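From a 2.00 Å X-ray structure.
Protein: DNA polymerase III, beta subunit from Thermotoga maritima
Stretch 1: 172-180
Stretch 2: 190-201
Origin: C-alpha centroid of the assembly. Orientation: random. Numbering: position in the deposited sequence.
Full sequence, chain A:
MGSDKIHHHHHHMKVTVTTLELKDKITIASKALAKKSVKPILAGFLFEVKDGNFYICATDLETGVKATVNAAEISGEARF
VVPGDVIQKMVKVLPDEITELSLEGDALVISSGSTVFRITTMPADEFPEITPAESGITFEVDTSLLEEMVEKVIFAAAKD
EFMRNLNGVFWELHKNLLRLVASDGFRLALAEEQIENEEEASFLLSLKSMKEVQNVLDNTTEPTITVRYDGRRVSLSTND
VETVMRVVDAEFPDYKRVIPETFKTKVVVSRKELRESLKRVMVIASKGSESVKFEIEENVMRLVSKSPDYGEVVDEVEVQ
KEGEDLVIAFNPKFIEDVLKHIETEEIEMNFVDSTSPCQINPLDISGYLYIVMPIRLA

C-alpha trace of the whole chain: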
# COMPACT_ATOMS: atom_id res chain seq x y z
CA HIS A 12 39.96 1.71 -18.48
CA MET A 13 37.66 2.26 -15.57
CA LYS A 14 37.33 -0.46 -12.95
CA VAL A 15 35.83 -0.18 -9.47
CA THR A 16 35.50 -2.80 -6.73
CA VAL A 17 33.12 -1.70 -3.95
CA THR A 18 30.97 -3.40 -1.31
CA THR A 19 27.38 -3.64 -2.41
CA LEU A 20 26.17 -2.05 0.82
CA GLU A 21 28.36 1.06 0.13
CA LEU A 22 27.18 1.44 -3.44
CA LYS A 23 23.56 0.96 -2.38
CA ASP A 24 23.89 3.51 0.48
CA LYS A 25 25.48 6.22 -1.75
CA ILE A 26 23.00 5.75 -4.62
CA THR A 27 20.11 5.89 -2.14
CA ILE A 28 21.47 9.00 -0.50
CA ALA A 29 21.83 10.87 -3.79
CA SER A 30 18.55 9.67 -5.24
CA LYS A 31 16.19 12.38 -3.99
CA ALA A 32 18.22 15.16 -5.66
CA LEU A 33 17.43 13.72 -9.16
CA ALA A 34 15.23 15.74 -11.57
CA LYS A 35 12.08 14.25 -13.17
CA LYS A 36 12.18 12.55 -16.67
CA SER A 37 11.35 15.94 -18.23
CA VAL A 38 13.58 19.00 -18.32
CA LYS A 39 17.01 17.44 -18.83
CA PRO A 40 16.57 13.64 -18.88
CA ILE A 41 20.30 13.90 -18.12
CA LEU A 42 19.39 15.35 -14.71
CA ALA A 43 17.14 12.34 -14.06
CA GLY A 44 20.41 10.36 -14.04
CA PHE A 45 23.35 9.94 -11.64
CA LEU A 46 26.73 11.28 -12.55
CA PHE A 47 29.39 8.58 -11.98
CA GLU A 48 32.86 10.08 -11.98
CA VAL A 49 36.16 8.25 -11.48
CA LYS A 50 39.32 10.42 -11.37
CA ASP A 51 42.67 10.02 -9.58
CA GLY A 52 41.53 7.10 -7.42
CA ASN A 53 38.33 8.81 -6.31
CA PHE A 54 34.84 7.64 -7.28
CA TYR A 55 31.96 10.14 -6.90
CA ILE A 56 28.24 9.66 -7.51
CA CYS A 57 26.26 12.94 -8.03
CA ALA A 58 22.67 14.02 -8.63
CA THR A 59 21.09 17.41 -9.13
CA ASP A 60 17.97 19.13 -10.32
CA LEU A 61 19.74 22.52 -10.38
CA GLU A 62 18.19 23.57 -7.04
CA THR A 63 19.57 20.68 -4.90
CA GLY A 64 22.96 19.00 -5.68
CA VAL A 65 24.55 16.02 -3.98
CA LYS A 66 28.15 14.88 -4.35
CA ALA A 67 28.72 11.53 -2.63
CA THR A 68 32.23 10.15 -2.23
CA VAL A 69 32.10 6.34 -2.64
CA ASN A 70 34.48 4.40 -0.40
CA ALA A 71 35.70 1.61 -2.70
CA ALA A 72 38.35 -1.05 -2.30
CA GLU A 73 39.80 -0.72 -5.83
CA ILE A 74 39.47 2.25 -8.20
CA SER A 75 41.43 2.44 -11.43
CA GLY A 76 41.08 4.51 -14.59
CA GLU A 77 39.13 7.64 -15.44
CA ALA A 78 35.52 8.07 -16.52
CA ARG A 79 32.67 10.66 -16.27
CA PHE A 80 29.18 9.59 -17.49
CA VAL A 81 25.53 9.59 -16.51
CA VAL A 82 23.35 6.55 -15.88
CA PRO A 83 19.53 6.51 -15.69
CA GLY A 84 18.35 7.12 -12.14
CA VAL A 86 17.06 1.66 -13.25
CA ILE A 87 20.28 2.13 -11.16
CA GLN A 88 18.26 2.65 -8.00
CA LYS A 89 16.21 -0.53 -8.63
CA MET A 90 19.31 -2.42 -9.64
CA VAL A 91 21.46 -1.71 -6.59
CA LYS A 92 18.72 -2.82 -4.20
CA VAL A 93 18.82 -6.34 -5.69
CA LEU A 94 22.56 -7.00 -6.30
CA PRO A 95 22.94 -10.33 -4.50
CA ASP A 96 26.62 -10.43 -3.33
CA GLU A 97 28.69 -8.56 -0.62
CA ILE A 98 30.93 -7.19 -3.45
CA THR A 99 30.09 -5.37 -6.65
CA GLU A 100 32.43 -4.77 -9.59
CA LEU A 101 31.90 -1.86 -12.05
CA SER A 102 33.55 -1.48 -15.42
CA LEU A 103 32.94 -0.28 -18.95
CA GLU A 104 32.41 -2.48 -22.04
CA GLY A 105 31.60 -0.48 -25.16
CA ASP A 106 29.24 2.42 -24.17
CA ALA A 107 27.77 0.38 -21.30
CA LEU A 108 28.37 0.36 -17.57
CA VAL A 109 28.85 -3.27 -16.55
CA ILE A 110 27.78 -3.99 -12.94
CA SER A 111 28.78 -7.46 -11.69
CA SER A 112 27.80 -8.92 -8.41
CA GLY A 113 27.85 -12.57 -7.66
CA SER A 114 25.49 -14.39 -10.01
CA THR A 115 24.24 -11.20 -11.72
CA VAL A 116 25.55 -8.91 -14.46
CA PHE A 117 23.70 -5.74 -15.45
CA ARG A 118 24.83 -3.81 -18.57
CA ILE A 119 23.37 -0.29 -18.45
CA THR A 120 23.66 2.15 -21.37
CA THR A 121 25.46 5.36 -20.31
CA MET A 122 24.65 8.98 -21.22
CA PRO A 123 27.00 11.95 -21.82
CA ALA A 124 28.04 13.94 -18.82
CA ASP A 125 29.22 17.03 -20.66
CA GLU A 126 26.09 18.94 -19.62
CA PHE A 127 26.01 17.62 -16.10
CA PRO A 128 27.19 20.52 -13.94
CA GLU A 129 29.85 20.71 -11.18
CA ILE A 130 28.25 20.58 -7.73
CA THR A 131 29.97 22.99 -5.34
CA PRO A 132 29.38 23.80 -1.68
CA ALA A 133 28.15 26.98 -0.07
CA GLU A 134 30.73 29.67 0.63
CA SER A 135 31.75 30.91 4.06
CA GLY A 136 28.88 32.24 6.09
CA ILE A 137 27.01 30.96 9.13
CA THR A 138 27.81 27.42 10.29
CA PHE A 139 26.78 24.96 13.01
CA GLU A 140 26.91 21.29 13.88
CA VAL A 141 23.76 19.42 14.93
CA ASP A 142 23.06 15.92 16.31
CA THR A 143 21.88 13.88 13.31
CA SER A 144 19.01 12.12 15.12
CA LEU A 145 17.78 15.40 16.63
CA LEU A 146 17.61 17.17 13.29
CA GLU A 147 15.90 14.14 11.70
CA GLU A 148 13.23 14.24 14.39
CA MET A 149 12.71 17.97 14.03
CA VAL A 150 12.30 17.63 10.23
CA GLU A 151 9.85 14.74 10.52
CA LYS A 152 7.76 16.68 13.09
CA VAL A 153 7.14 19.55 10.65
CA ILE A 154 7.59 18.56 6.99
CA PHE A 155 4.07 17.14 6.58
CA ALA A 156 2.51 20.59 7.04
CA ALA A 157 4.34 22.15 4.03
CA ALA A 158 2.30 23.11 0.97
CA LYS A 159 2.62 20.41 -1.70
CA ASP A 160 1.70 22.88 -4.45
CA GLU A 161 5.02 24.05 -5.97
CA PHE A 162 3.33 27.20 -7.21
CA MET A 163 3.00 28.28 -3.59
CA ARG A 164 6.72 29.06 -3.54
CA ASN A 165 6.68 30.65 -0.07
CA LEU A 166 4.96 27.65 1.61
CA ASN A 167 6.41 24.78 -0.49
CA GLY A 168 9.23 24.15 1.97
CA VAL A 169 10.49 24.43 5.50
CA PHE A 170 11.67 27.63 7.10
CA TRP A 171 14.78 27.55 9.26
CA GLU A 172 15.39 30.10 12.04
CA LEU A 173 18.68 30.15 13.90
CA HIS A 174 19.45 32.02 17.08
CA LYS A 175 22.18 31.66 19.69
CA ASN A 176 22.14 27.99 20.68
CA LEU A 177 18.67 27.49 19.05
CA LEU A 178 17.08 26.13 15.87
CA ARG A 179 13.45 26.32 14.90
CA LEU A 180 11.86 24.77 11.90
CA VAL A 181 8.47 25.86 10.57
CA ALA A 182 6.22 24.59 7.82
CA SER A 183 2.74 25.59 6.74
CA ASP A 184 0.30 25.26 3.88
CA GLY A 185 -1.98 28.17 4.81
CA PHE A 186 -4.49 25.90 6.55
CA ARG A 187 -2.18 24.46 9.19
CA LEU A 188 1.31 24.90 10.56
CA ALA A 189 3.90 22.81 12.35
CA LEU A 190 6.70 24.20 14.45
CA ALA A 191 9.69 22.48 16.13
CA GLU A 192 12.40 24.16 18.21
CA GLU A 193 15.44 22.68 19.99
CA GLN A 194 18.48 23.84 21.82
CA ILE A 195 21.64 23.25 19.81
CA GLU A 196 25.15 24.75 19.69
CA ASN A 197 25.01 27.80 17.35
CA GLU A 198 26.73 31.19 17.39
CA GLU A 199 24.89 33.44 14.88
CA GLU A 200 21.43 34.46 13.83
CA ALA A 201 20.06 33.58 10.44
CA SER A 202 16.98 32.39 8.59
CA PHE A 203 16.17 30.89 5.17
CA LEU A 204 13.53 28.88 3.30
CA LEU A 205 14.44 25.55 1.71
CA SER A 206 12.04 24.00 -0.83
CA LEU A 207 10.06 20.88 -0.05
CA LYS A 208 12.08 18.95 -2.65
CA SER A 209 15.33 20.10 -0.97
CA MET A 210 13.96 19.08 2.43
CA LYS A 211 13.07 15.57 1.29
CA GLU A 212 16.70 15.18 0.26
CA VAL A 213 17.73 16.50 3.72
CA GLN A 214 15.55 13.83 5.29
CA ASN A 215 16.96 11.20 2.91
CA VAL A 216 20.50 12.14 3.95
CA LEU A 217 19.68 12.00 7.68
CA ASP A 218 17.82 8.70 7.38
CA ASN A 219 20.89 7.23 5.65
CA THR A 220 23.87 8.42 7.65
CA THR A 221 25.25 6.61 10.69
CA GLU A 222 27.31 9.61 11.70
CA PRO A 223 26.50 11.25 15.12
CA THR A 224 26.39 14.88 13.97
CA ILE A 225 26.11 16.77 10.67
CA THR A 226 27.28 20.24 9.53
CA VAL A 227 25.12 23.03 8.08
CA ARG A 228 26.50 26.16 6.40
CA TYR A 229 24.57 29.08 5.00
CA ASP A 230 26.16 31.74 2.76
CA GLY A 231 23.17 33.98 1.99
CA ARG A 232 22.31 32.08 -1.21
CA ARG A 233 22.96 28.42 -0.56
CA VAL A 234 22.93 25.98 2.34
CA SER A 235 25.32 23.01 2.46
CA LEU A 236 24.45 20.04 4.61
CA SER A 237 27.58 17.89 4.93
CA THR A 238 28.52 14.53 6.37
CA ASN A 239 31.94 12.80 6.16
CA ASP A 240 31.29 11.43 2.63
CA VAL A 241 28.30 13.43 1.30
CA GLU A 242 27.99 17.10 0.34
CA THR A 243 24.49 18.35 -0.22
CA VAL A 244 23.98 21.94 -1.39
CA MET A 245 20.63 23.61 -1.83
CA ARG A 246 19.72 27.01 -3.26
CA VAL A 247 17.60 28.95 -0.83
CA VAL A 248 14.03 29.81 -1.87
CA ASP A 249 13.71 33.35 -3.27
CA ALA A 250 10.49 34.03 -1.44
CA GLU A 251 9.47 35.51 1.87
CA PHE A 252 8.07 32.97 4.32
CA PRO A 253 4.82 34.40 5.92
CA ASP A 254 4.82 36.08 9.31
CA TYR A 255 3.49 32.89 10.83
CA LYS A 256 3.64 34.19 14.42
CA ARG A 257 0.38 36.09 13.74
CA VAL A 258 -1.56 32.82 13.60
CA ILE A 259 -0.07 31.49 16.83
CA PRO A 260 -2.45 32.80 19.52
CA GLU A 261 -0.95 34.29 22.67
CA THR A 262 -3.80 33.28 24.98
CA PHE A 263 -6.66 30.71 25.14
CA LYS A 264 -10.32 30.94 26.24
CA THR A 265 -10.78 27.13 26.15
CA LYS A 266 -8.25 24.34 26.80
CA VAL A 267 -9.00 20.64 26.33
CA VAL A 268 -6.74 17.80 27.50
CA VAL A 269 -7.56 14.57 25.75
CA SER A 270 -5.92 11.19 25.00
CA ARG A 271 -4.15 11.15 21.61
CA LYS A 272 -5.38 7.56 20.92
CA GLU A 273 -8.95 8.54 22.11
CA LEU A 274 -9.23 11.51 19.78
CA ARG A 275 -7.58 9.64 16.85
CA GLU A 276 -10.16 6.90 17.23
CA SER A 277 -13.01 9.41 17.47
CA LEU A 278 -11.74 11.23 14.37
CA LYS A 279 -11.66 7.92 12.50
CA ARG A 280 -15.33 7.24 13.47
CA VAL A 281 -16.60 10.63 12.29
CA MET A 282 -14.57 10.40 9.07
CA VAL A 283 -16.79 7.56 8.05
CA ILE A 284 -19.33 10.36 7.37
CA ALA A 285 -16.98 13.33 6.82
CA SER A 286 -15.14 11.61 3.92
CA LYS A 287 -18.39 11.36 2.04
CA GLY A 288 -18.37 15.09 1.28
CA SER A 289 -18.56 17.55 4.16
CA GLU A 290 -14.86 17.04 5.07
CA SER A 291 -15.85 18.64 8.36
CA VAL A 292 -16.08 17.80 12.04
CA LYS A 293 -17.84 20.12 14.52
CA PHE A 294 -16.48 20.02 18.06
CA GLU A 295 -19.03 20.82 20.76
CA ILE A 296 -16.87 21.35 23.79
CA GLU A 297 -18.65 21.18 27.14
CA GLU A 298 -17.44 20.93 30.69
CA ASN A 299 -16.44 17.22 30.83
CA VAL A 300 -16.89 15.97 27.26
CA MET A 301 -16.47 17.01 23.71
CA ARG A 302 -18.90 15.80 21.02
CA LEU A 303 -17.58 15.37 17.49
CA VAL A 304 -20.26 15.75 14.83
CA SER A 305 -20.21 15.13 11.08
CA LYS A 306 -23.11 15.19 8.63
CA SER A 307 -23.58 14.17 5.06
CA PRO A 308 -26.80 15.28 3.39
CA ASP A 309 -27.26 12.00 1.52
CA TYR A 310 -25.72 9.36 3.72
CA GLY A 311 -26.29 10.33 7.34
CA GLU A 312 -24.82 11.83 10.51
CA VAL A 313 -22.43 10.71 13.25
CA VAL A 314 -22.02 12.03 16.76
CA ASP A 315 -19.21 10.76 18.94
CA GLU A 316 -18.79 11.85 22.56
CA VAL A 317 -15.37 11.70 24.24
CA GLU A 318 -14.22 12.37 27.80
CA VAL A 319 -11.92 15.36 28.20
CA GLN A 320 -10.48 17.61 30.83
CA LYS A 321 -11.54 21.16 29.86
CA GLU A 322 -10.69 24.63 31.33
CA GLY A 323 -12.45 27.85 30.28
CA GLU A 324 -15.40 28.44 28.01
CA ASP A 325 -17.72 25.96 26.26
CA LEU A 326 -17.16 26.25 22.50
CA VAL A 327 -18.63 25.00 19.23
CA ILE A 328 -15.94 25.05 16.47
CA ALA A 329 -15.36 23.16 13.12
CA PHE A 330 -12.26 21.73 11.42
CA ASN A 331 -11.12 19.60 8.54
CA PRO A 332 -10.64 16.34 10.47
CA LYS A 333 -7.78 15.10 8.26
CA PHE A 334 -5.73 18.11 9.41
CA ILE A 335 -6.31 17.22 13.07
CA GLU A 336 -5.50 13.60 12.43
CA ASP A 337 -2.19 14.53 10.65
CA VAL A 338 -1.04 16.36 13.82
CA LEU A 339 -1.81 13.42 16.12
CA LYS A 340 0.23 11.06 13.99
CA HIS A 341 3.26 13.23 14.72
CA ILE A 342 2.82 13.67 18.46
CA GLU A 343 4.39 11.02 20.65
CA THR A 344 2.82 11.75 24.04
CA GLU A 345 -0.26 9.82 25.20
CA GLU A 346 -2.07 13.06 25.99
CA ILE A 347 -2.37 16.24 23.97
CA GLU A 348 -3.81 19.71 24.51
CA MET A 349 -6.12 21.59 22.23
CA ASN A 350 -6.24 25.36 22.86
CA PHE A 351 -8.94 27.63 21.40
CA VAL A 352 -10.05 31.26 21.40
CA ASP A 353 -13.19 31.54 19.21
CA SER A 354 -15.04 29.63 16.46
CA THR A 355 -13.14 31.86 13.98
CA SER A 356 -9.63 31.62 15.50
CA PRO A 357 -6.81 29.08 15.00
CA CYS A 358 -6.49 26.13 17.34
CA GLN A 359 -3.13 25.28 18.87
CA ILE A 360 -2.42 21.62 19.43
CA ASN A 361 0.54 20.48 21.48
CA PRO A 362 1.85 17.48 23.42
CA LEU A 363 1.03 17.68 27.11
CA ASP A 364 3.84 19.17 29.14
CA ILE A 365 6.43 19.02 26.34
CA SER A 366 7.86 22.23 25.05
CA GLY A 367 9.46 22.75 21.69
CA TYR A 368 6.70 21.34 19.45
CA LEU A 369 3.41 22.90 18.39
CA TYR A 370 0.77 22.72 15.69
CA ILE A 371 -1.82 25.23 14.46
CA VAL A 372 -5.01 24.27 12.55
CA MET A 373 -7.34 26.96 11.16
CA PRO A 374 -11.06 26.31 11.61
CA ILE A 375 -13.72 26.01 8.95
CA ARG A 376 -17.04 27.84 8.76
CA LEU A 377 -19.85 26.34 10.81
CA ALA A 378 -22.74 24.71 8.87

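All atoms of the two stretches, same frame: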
# COMPACT_ATOMS: atom_id res chain seq x y z
N GLU A 172 14.98 28.94 11.26
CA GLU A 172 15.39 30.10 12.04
C GLU A 172 16.43 29.72 13.06
O GLU A 172 16.18 28.88 13.96
CB GLU A 172 14.22 30.70 12.80
CG GLU A 172 13.18 31.33 11.92
CD GLU A 172 12.01 31.82 12.76
OE1 GLU A 172 12.23 32.48 13.78
OE2 GLU A 172 10.87 31.51 12.41
N LEU A 173 17.60 30.33 12.92
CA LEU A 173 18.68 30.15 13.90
C LEU A 173 18.84 31.37 14.81
O LEU A 173 18.89 32.53 14.36
CB LEU A 173 20.05 29.88 13.24
CG LEU A 173 20.42 28.55 12.61
CD1 LEU A 173 20.39 27.44 13.67
CD2 LEU A 173 19.49 28.22 11.45
N HIS A 174 18.96 31.08 16.10
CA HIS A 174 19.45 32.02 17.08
C HIS A 174 20.58 31.37 17.86
O HIS A 174 20.92 30.19 17.64
CB HIS A 174 18.32 32.42 18.02
CG HIS A 174 17.22 33.14 17.33
ND1 HIS A 174 16.17 32.49 16.71
CD2 HIS A 174 17.01 34.47 17.13
CE1 HIS A 174 15.35 33.38 16.18
NE2 HIS A 174 15.85 34.58 16.40
N LYS A 175 21.18 32.15 18.75
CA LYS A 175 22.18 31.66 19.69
C LYS A 175 21.66 30.35 20.28
O LYS A 175 20.56 30.30 20.83
CB LYS A 175 22.42 32.71 20.80
CG LYS A 175 23.57 32.42 21.79
CD LYS A 175 24.86 32.07 21.08
CE LYS A 175 26.13 32.60 21.78
NZ LYS A 175 27.32 32.57 20.82
N ASN A 176 22.46 29.30 20.13
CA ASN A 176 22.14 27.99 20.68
C ASN A 176 20.66 27.56 20.51
O ASN A 176 20.08 27.00 21.49
CB ASN A 176 22.58 27.91 22.14
CG ASN A 176 24.10 28.00 22.32
OD1 ASN A 176 24.86 27.59 21.46
ND2 ASN A 176 24.52 28.52 23.43
N LEU A 177 20.10 27.76 19.27
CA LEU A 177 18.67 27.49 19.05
C LEU A 177 18.34 27.38 17.56
O LEU A 177 18.75 28.22 16.77
CB LEU A 177 17.79 28.59 19.67
CG LEU A 177 16.27 28.43 19.82
CD1 LEU A 177 15.97 27.28 20.77
CD2 LEU A 177 15.64 29.71 20.41
N LEU A 178 17.59 26.33 17.21
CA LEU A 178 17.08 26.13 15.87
C LEU A 178 15.60 25.85 15.95
O LEU A 178 15.15 25.05 16.77
CB LEU A 178 17.74 24.91 15.21
CG LEU A 178 17.21 24.43 13.86
CD1 LEU A 178 17.55 25.44 12.80
CD2 LEU A 178 17.81 23.08 13.48
N ARG A 179 14.87 26.52 15.07
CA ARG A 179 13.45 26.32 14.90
C ARG A 179 13.20 26.06 13.44
O ARG A 179 13.74 26.74 12.58
CB ARG A 179 12.68 27.58 15.31
CG ARG A 179 11.18 27.53 15.07
CD ARG A 179 10.47 28.87 15.44
NE ARG A 179 10.48 29.17 16.87
CZ ARG A 179 9.77 30.18 17.41
NH1 ARG A 179 9.00 30.95 16.66
NH2 ARG A 179 9.81 30.40 18.69
N LEU A 180 12.35 25.07 13.19
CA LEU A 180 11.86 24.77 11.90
C LEU A 180 10.36 25.00 11.85
O LEU A 180 9.66 24.66 12.80
CB LEU A 180 12.12 23.30 11.59
CG LEU A 180 13.56 22.81 11.53
CD1 LEU A 180 13.55 21.32 11.07
CD2 LEU A 180 14.38 23.70 10.58
N LEU A 190 5.52 23.54 13.99
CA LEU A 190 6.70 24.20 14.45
C LEU A 190 7.48 23.31 15.42
O LEU A 190 6.88 22.75 16.32
CB LEU A 190 6.28 25.48 15.17
CG LEU A 190 7.35 26.44 15.68
CD1 LEU A 190 6.71 27.83 15.77
CD2 LEU A 190 7.90 26.02 17.07
N ALA A 191 8.80 23.25 15.26
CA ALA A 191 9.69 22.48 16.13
C ALA A 191 10.88 23.38 16.49
O ALA A 191 11.43 24.08 15.61
CB ALA A 191 10.20 21.20 15.37
N GLU A 192 11.28 23.35 17.75
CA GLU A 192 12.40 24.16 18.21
C GLU A 192 13.24 23.36 19.22
O GLU A 192 12.70 22.71 20.13
CB GLU A 192 11.86 25.42 18.87
CG GLU A 192 12.87 26.38 19.41
CD GLU A 192 12.20 27.62 19.96
OE1 GLU A 192 11.87 28.50 19.14
OE2 GLU A 192 12.00 27.70 21.19
N GLU A 193 14.56 23.41 19.07
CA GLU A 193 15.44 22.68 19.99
C GLU A 193 16.70 23.48 20.24
O GLU A 193 17.26 24.15 19.34
CB GLU A 193 15.88 21.34 19.39
CG GLU A 193 14.76 20.31 19.21
CD GLU A 193 14.41 19.60 20.47
OE1 GLU A 193 15.08 19.84 21.49
OE2 GLU A 193 13.46 18.79 20.45
N GLN A 194 17.20 23.32 21.45
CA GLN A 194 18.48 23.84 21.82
C GLN A 194 19.56 23.07 21.09
O GLN A 194 19.53 21.84 21.00
CB GLN A 194 18.67 23.73 23.33
CG GLN A 194 19.93 24.42 23.77
CD GLN A 194 20.07 24.58 25.24
OE1 GLN A 194 19.09 24.70 25.99
NE2 GLN A 194 21.33 24.64 25.68
N ILE A 195 20.49 23.82 20.51
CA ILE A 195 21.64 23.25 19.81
C ILE A 195 22.83 24.15 20.18
O ILE A 195 22.67 25.08 20.98
CB ILE A 195 21.45 23.21 18.31
CG1 ILE A 195 21.30 24.63 17.71
CG2 ILE A 195 20.24 22.31 17.93
CD1 ILE A 195 21.46 24.61 16.22
N GLU A 196 24.01 23.84 19.63
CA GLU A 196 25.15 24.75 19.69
C GLU A 196 25.19 25.55 18.36
O GLU A 196 25.38 24.97 17.26
CB GLU A 196 26.47 24.00 19.99
CG GLU A 196 26.44 23.11 21.27
CD GLU A 196 27.85 22.80 21.87
OE1 GLU A 196 28.41 21.71 21.57
OE2 GLU A 196 28.40 23.63 22.65
N ASN A 197 24.96 26.87 18.48
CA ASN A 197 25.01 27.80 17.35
C ASN A 197 25.32 29.23 17.77
O ASN A 197 24.73 29.75 18.73
CB ASN A 197 23.70 27.78 16.56
CG ASN A 197 23.74 28.70 15.34
OD1 ASN A 197 24.53 28.51 14.38
ND2 ASN A 197 22.87 29.71 15.35
N GLU A 198 26.26 29.86 17.05
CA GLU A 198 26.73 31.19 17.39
C GLU A 198 25.82 32.30 16.82
O GLU A 198 25.44 33.19 17.54
CB GLU A 198 28.18 31.40 16.94
CG GLU A 198 28.93 32.48 17.71
N GLU A 199 25.46 32.25 15.54
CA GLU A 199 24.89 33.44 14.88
C GLU A 199 23.44 33.31 14.49
O GLU A 199 22.95 32.20 14.30
CB GLU A 199 25.69 33.77 13.62
CG GLU A 199 27.19 33.98 13.84
CD GLU A 199 27.51 35.23 14.62
OE1 GLU A 199 26.64 36.13 14.68
OE2 GLU A 199 28.64 35.33 15.19
N GLU A 200 22.78 34.43 14.33
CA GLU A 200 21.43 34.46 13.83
C GLU A 200 21.34 34.43 12.34
O GLU A 200 22.16 35.02 11.66
CB GLU A 200 20.71 35.70 14.24
CG GLU A 200 20.23 35.58 15.59
CD GLU A 200 19.41 36.76 15.95
OE1 GLU A 200 18.75 37.29 15.01
OE2 GLU A 200 19.44 37.10 17.15
N ALA A 201 20.29 33.78 11.86
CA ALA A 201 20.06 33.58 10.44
C ALA A 201 18.72 32.94 10.22
O ALA A 201 18.18 32.28 11.11
CB ALA A 201 21.16 32.70 9.84
O HOH W 1 20.59 34.80 19.17

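Stretch 1 forms a tight hairpin, with strand 172-174 turning through K175 and N176 into strand 177-180, and stretch 2 wraps around it: its strand from L190 runs antiparallel to 177-180 (168° between directions, 4.6 Å at closest approach), and its later residues curl past the turn to reach A201 beside L173. Together the two stretches bury 1004 Å². Within the hairpin, E172 and R179 exchange backbone hydrogen bonds (E172 N to R179 O 2.8 Å, R179 N to E172 O 2.9 Å). L173 pairs with A201 in a two-bond antiparallel bridge, L173 N to A201 O at 2.7 Å and A201 N to L173 O at 3.1 Å; L173 O also receives a CA-H contact from E200 CA at 3.2 Å. The buried L173 side chain lies against I195, CD1 to CD1 4.0 Å. H174 offers its carbonyl to the side-chain amide of N197: ND2 donates to H174 O at 3.0 Å, nearly linear, and also to E199 O at 2.7 Å, so one amide group ties the hairpin to the bend of stretch 2. The H174 ring approaches the E200 carboxylate obliquely, CD2 to CD 3.5 Å. At K175 a water bridges the stretches, accepting from K175 N at 2.7 Å and donating to E200 OE2 at 3.3 Å. N176, with positive phi and psi (43°/46°), carries the turn and clasps N197 by two bonds: N176 N donates to N197 O at 2.7 Å, and N197 N donates to N176 OD1 at 3.1 Å. N176 O accepts a weak hydrogen bond from I195 N at 3.4 Å. Beyond the turn, L177 rests its CD1 on E192 CG at 3.5 Å. Regular pairing follows: L178 N to E193 O is 3.1 Å and E193 N to L178 O 2.9 Å, and L178 CB meets I195 CD1 at 3.9 Å, so the I195 methyl touches both L178 and L173. R179 faces E192 across a non-hydrogen-bonded pair whose CA atoms are 4.1 Å apart, and their side chains supply the bonding: NE and NH2 of R179 both donate to E192 OE1, at 2.7 and 2.8 Å, a salt bridge at the guanidinium edge, while L190 CD1 covers one face of that group. L180 closes the ladder with A191, L180 N to A191 O at 2.8 Å and A191 N to L180 O at 3.0 Å.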